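Local coordinates for RagA protein (Porphyromonas gingivalis, PDB 6SLN) that probably imports nutrients, most likely peptides, across the outer membrane as a TonB-dependent receptor with a plugged beta-barrel, at residues 287-292 / 404-409; 299-304 / 395-400. One frame throughout, in Å; residues are numbered along the deposited sequence.

Both contacts join the same two connections of the barrel, the one between strands 218-230 and 309-322 and the one between strands 363-377 and 435-450, which by family topology should face the cell exterior. Along the chain, contact 2 falls between the two halves of contact 1, and their centres lie about 15 Å apart. Contact 1 is a surface meeting of two irregular loops, made by one backbone bond, valine methyls and the rim of a phenylalanine. Contact 2 is buried and joins two helix ends through an indole, a methionine and an arginine, with one backbone bond as well. Phe404 connects them: its CZ lies 3.5 Å from Asp300 O, at the start of helix 301-305.

Contact 1 (287-292 / 404-409); sequences GKTLFP and FDVNGD
Two irregular loop segments, 287-292 and 404-409, draw closest at Leu290 and Asp405, whose CA atoms are 4.9 Å apart, and next door Val406 N donates to Thr289 O at 3.0 Å. The bond is bent, 131° at the hydrogen, yet the donor lies in the carbonyl plane. Val406 points at the other segment and straddles this oxygen: CG1 and CG2 both lean on Thr289 O, and CG1 continues to the rim of Phe291, 3.4 Å from CD2 in the plane of the ring. Val406 CG2 also lies 3.7 Å from Thr289 CA. Leu290 starts off away from the partner loop, but its CD2 swings back to Asp405 CB, 3.7 Å away. The Asp405 carboxylate serves its own loop, where a type I beta turn runs from Asp405 to Gly408. With CG between the backbone N and the carbonyl carbon (chi1 74°), Asp405 OD1 accepts Asp409 N at 3.1 Å from above the carboxylate plane and, weakly, Asn407 N. Thr289 OG1 bonds to Glu285. Asn402, just ahead of 404-409, accepts Phe404 N on OD1 and donates from ND2 to Phe291 O, so it ties the loops together beside the one backbone bond between the segments.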
loop_
_atom_site.group_PDB
_atom_site.type_symbol
_atom_site.label_atom_id
_atom_site.label_comp_id
_atom_site.label_asym_id
_atom_site.label_seq_id
_atom_site.Cartn_x
_atom_site.Cartn_y
_atom_site.Cartn_z
ATOM N N GLY A 287 -33.698 28.892 -11.995
ATOM C CA GLY A 287 -34.608 29.863 -12.519
ATOM C C GLY A 287 -33.969 30.827 -13.489
ATOM O O GLY A 287 -34.692 31.521 -14.217
ATOM N N LYS A 288 -32.635 30.896 -13.503
ATOM C CA LYS A 288 -31.900 31.678 -14.490
ATOM C C LYS A 288 -31.209 30.735 -15.470
ATOM O O LYS A 288 -31.616 30.660 -16.626
ATOM C CB LYS A 288 -30.907 32.635 -13.812
ATOM C CG LYS A 288 -30.074 33.511 -14.788
ATOM C CD LYS A 288 -29.045 34.448 -14.092
ATOM C CE LYS A 288 -27.818 33.696 -13.576
ATOM N NZ LYS A 288 -26.642 33.747 -14.498
ATOM N N THR A 289 -30.190 29.989 -15.039
ATOM C CA THR A 289 -29.460 29.111 -15.951
ATOM C C THR A 289 -29.800 27.632 -15.804
ATOM O O THR A 289 -29.520 26.863 -16.732
ATOM C CB THR A 289 -27.954 29.223 -15.741
ATOM O OG1 THR A 289 -27.657 29.056 -14.352
ATOM C CG2 THR A 289 -27.463 30.550 -16.172
ATOM N N LEU A 290 -30.323 27.206 -14.650
ATOM C CA LEU A 290 -30.607 25.802 -14.365
ATOM C C LEU A 290 -32.105 25.591 -14.256
ATOM O O LEU A 290 -32.742 26.117 -13.330
ATOM C CB LEU A 290 -29.943 25.356 -13.068
ATOM C CG LEU A 290 -28.437 25.223 -13.242
ATOM C CD1 LEU A 290 -27.824 24.707 -11.976
ATOM C CD2 LEU A 290 -28.085 24.335 -14.439
ATOM N N PHE A 291 -32.670 24.808 -15.180
ATOM C CA PHE A 291 -34.062 24.380 -15.072
ATOM C C PHE A 291 -34.075 22.856 -15.002
ATOM O O PHE A 291 -34.324 22.176 -16.006
ATOM C CB PHE A 291 -34.899 24.945 -16.225
ATOM C CG PHE A 291 -35.053 26.430 -16.165
ATOM C CD1 PHE A 291 -36.108 27.007 -15.469
ATOM C CD2 PHE A 291 -34.107 27.258 -16.738
ATOM C CE1 PHE A 291 -36.243 28.396 -15.379
ATOM C CE2 PHE A 291 -34.228 28.629 -16.654
ATOM C CZ PHE A 291 -35.308 29.202 -15.980
ATOM N N PRO A 292 -33.791 22.280 -13.830
ATOM C CA PRO A 292 -33.725 20.812 -13.733
ATOM C C PRO A 292 -35.075 20.130 -13.889
ATOM O O PRO A 292 -35.130 18.943 -14.253
ATOM C CB PRO A 292 -33.152 20.586 -12.331
ATOM C CG PRO A 292 -33.617 21.748 -11.565
ATOM C CD PRO A 292 -33.595 22.920 -12.520
ATOM N N PHE A 404 -29.388 19.264 -18.041
ATOM C CA PHE A 404 -28.647 20.259 -18.799
ATOM C C PHE A 404 -28.989 21.654 -18.306
ATOM O O PHE A 404 -30.069 21.888 -17.761
ATOM C CB PHE A 404 -28.941 20.171 -20.298
ATOM C CG PHE A 404 -28.780 18.782 -20.892
ATOM C CD1 PHE A 404 -29.815 17.867 -20.838
ATOM C CD2 PHE A 404 -27.612 18.418 -21.555
ATOM C CE1 PHE A 404 -29.674 16.604 -21.404
ATOM C CE2 PHE A 404 -27.473 17.152 -22.126
ATOM C CZ PHE A 404 -28.501 16.251 -22.054
ATOM N N ASP A 405 -28.053 22.584 -18.499
ATOM C CA ASP A 405 -28.325 24.000 -18.274
ATOM C C ASP A 405 -29.069 24.557 -19.492
ATOM O O ASP A 405 -29.435 23.824 -20.419
ATOM C CB ASP A 405 -27.030 24.750 -17.945
ATOM C CG ASP A 405 -26.103 24.963 -19.166
ATOM O OD1 ASP A 405 -26.446 24.645 -20.322
ATOM O OD2 ASP A 405 -24.988 25.483 -18.963
ATOM N N VAL A 406 -29.286 25.875 -19.512
ATOM C CA VAL A 406 -30.112 26.474 -20.557
ATOM C C VAL A 406 -29.387 26.577 -21.888
ATOM O O VAL A 406 -30.030 26.811 -22.921
ATOM C CB VAL A 406 -30.602 27.863 -20.124
ATOM C CG1 VAL A 406 -31.667 27.721 -19.049
ATOM C CG2 VAL A 406 -29.434 28.701 -19.643
ATOM N N ASN A 407 -28.068 26.432 -21.883
ATOM C CA ASN A 407 -27.269 26.454 -23.093
ATOM C C ASN A 407 -27.077 25.072 -23.672
ATOM O O ASN A 407 -26.342 24.919 -24.654
ATOM C CB ASN A 407 -25.914 27.101 -22.809
ATOM C CG ASN A 407 -26.048 28.456 -22.117
ATOM O OD1 ASN A 407 -25.461 28.681 -21.062
ATOM N ND2 ASN A 407 -26.822 29.359 -22.710
ATOM N N GLY A 408 -27.716 24.064 -23.091
ATOM C CA GLY A 408 -27.622 22.719 -23.609
ATOM C C GLY A 408 -26.404 21.931 -23.174
ATOM O O GLY A 408 -26.241 20.787 -23.620
ATOM N N ASP A 409 -25.542 22.506 -22.340
ATOM C CA ASP A 409 -24.419 21.797 -21.747
ATOM C C ASP A 409 -24.844 21.121 -20.454
ATOM O O ASP A 409 -25.666 21.643 -19.696
ATOM C CB ASP A 409 -23.265 22.755 -21.469
ATOM C CG ASP A 409 -22.768 23.425 -22.715
ATOM O OD1 ASP A 409 -22.388 22.704 -23.661
ATOM O OD2 ASP A 409 -22.776 24.670 -22.758
#

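Contact 2 (299-304 / 395-400); sequences ADWLKA and LTMPRY
A Met-aromatic contact with an arginine alongside it joins the N-terminal turn of helix 301-305 to the chain leaving helix 390-396, in two long connections of the receptor barrel. Trp301 points toward Met397, the first residue past helix 390-396 to leave helical geometry. Met397 CG stands anti to the carbonyl carbon (chi1 -79°), and the chain, bent again at chi2 and chi3, lies along one face of the indole. Met397 CB sits 3.3 Å from the centroid of the Trp301 five-membered ring, only 5° off its normal, a CH-pi contact. Met397 SD lies over the Trp301 six-membered ring, 4.5 Å from its centroid, and Met397 CE closes on Trp301 CZ2 at 3.5 Å. The indole is held further by NE1, which bonds to Tyr401 O, and by an edge-to-face meeting with Tyr414.

The guanidinium plane of Arg399 is turned only 12° from that of the indole, but the group meets the tryptophan obliquely, with Arg399 NH1 3.9 Å from Trp301 CB. Arg399 NH1 donates to Met397 O at 2.8 Å, on a carbonyl lone pair, while NH2 bonds to Val394 O. The cation thus sits among carbonyls at the end of helix 390-396, where the helix dipole would probably favour its charge. At the start of the other helix, Asp300 is the N-cap of 301-305; its OD1 accepts Lys303 N at 3.0 Å. Between the backbones, Ala299 N donates to Arg399 O at 2.9 Å, in the carbonyl plane.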
loop_
_atom_site.group_PDB
_atom_site.type_symbol
_atom_site.label_atom_id
_atom_site.label_comp_id
_atom_site.label_asym_id
_atom_site.label_seq_id
_atom_site.Cartn_x
_atom_site.Cartn_y
_atom_site.Cartn_z
ATOM N N ALA A 299 -35.754 16.284 -21.819
ATOM C CA ALA A 299 -34.322 16.184 -21.981
ATOM C C ALA A 299 -33.936 14.917 -22.735
ATOM O O ALA A 299 -34.629 13.893 -22.700
ATOM C CB ALA A 299 -33.631 16.220 -20.618
ATOM N N ASP A 300 -32.823 15.020 -23.451
ATOM C CA ASP A 300 -32.250 13.918 -24.208
ATOM C C ASP A 300 -31.336 13.147 -23.259
ATOM O O ASP A 300 -30.126 13.380 -23.188
ATOM C CB ASP A 300 -31.501 14.469 -25.415
ATOM C CG ASP A 300 -30.982 13.383 -26.335
ATOM O OD1 ASP A 300 -30.840 12.232 -25.868
ATOM O OD2 ASP A 300 -30.727 13.683 -27.530
ATOM N N TRP A 301 -31.933 12.217 -22.501
ATOM C CA TRP A 301 -31.153 11.481 -21.510
ATOM C C TRP A 301 -30.131 10.548 -22.146
ATOM O O TRP A 301 -29.167 10.175 -21.482
ATOM C CB TRP A 301 -32.066 10.700 -20.572
ATOM C CG TRP A 301 -32.488 11.502 -19.417
ATOM C CD1 TRP A 301 -33.658 12.190 -19.270
ATOM C CD2 TRP A 301 -31.724 11.758 -18.251
ATOM N NE1 TRP A 301 -33.677 12.848 -18.066
ATOM C CE2 TRP A 301 -32.493 12.601 -17.420
ATOM C CE3 TRP A 301 -30.452 11.380 -17.834
ATOM C CZ2 TRP A 301 -32.037 13.047 -16.187
ATOM C CZ3 TRP A 301 -30.007 11.821 -16.614
ATOM C CH2 TRP A 301 -30.799 12.640 -15.800
ATOM N N LEU A 302 -30.328 10.178 -23.413
ATOM C CA LEU A 302 -29.290 9.507 -24.182
ATOM C C LEU A 302 -28.032 10.355 -24.228
ATOM O O LEU A 302 -26.967 9.938 -23.759
ATOM C CB LEU A 302 -29.792 9.219 -25.601
ATOM C CG LEU A 302 -28.720 8.627 -26.527
ATOM C CD1 LEU A 302 -28.101 7.336 -25.939
ATOM C CD2 LEU A 302 -29.207 8.412 -27.961
ATOM N N LYS A 303 -28.145 11.571 -24.770
ATOM C CA LYS A 303 -26.998 12.467 -24.802
ATOM C C LYS A 303 -26.531 12.858 -23.400
ATOM O O LYS A 303 -25.346 13.145 -23.211
ATOM C CB LYS A 303 -27.313 13.702 -25.649
ATOM C CG LYS A 303 -26.134 14.670 -25.765
ATOM C CD LYS A 303 -26.431 15.799 -26.715
ATOM C CE LYS A 303 -27.333 15.304 -27.829
ATOM N NZ LYS A 303 -26.546 14.744 -28.966
ATOM N N ALA A 304 -27.417 12.827 -22.408
ATOM C CA ALA A 304 -26.993 13.097 -21.040
ATOM C C ALA A 304 -25.978 12.077 -20.545
ATOM O O ALA A 304 -25.166 12.396 -19.671
ATOM C CB ALA A 304 -28.207 13.109 -20.113
ATOM N N LEU A 395 -33.266 5.184 -20.811
ATOM C CA LEU A 395 -34.677 4.899 -21.030
ATOM C C LEU A 395 -35.532 5.341 -19.849
ATOM O O LEU A 395 -36.613 5.895 -20.040
ATOM C CB LEU A 395 -34.887 3.405 -21.279
ATOM C CG LEU A 395 -34.108 2.721 -22.404
ATOM C CD1 LEU A 395 -34.562 1.286 -22.538
ATOM C CD2 LEU A 395 -34.228 3.466 -23.734
ATOM N N THR A 396 -35.092 5.107 -18.622
ATOM C CA THR A 396 -36.033 5.175 -17.508
ATOM C C THR A 396 -36.092 6.525 -16.818
ATOM O O THR A 396 -36.899 6.684 -15.899
ATOM C CB THR A 396 -35.723 4.092 -16.458
ATOM O OG1 THR A 396 -34.335 4.132 -16.111
ATOM C CG2 THR A 396 -36.057 2.750 -17.029
ATOM N N MET A 397 -35.266 7.480 -17.192
ATOM C CA MET A 397 -35.351 8.783 -16.544
ATOM C C MET A 397 -36.591 9.514 -17.049
ATOM O O MET A 397 -36.783 9.621 -18.269
ATOM C CB MET A 397 -34.078 9.617 -16.795
ATOM C CG MET A 397 -32.861 9.254 -15.906
ATOM S SD MET A 397 -33.215 9.356 -14.145
ATOM C CE MET A 397 -33.791 11.018 -13.904
ATOM N N PRO A 398 -37.475 9.975 -16.160
ATOM C CA PRO A 398 -38.555 10.869 -16.588
ATOM C C PRO A 398 -37.992 11.965 -17.475
ATOM O O PRO A 398 -36.998 12.598 -17.150
ATOM C CB PRO A 398 -39.093 11.438 -15.272
ATOM C CG PRO A 398 -38.748 10.416 -14.251
ATOM C CD PRO A 398 -37.445 9.805 -14.697
ATOM N N ARG A 399 -38.610 12.158 -18.627
ATOM C CA ARG A 399 -38.079 13.118 -19.577
ATOM C C ARG A 399 -38.284 14.567 -19.145
ATOM O O ARG A 399 -37.650 15.452 -19.722
ATOM C CB ARG A 399 -38.696 12.857 -20.947
ATOM C CG ARG A 399 -37.865 11.947 -21.817
ATOM C CD ARG A 399 -37.858 10.537 -21.283
ATOM N NE ARG A 399 -37.194 9.653 -22.225
ATOM C CZ ARG A 399 -36.101 8.961 -21.952
ATOM N NH1 ARG A 399 -35.540 9.030 -20.745
ATOM N NH2 ARG A 399 -35.570 8.205 -22.895
ATOM N N TYR A 400 -39.097 14.830 -18.124
ATOM C CA TYR A 400 -39.233 16.169 -17.569
ATOM C C TYR A 400 -38.161 16.493 -16.540
ATOM O O TYR A 400 -38.164 17.599 -15.983
ATOM C CB TYR A 400 -40.617 16.369 -16.942
ATOM C CG TYR A 400 -41.115 15.257 -16.035
ATOM C CD1 TYR A 400 -40.659 15.128 -14.724
ATOM C CD2 TYR A 400 -42.072 14.354 -16.483
ATOM C CE1 TYR A 400 -41.133 14.133 -13.892
ATOM C CE2 TYR A 400 -42.553 13.346 -15.662
ATOM C CZ TYR A 400 -42.080 13.230 -14.367
ATOM O OH TYR A 400 -42.565 12.212 -13.552
#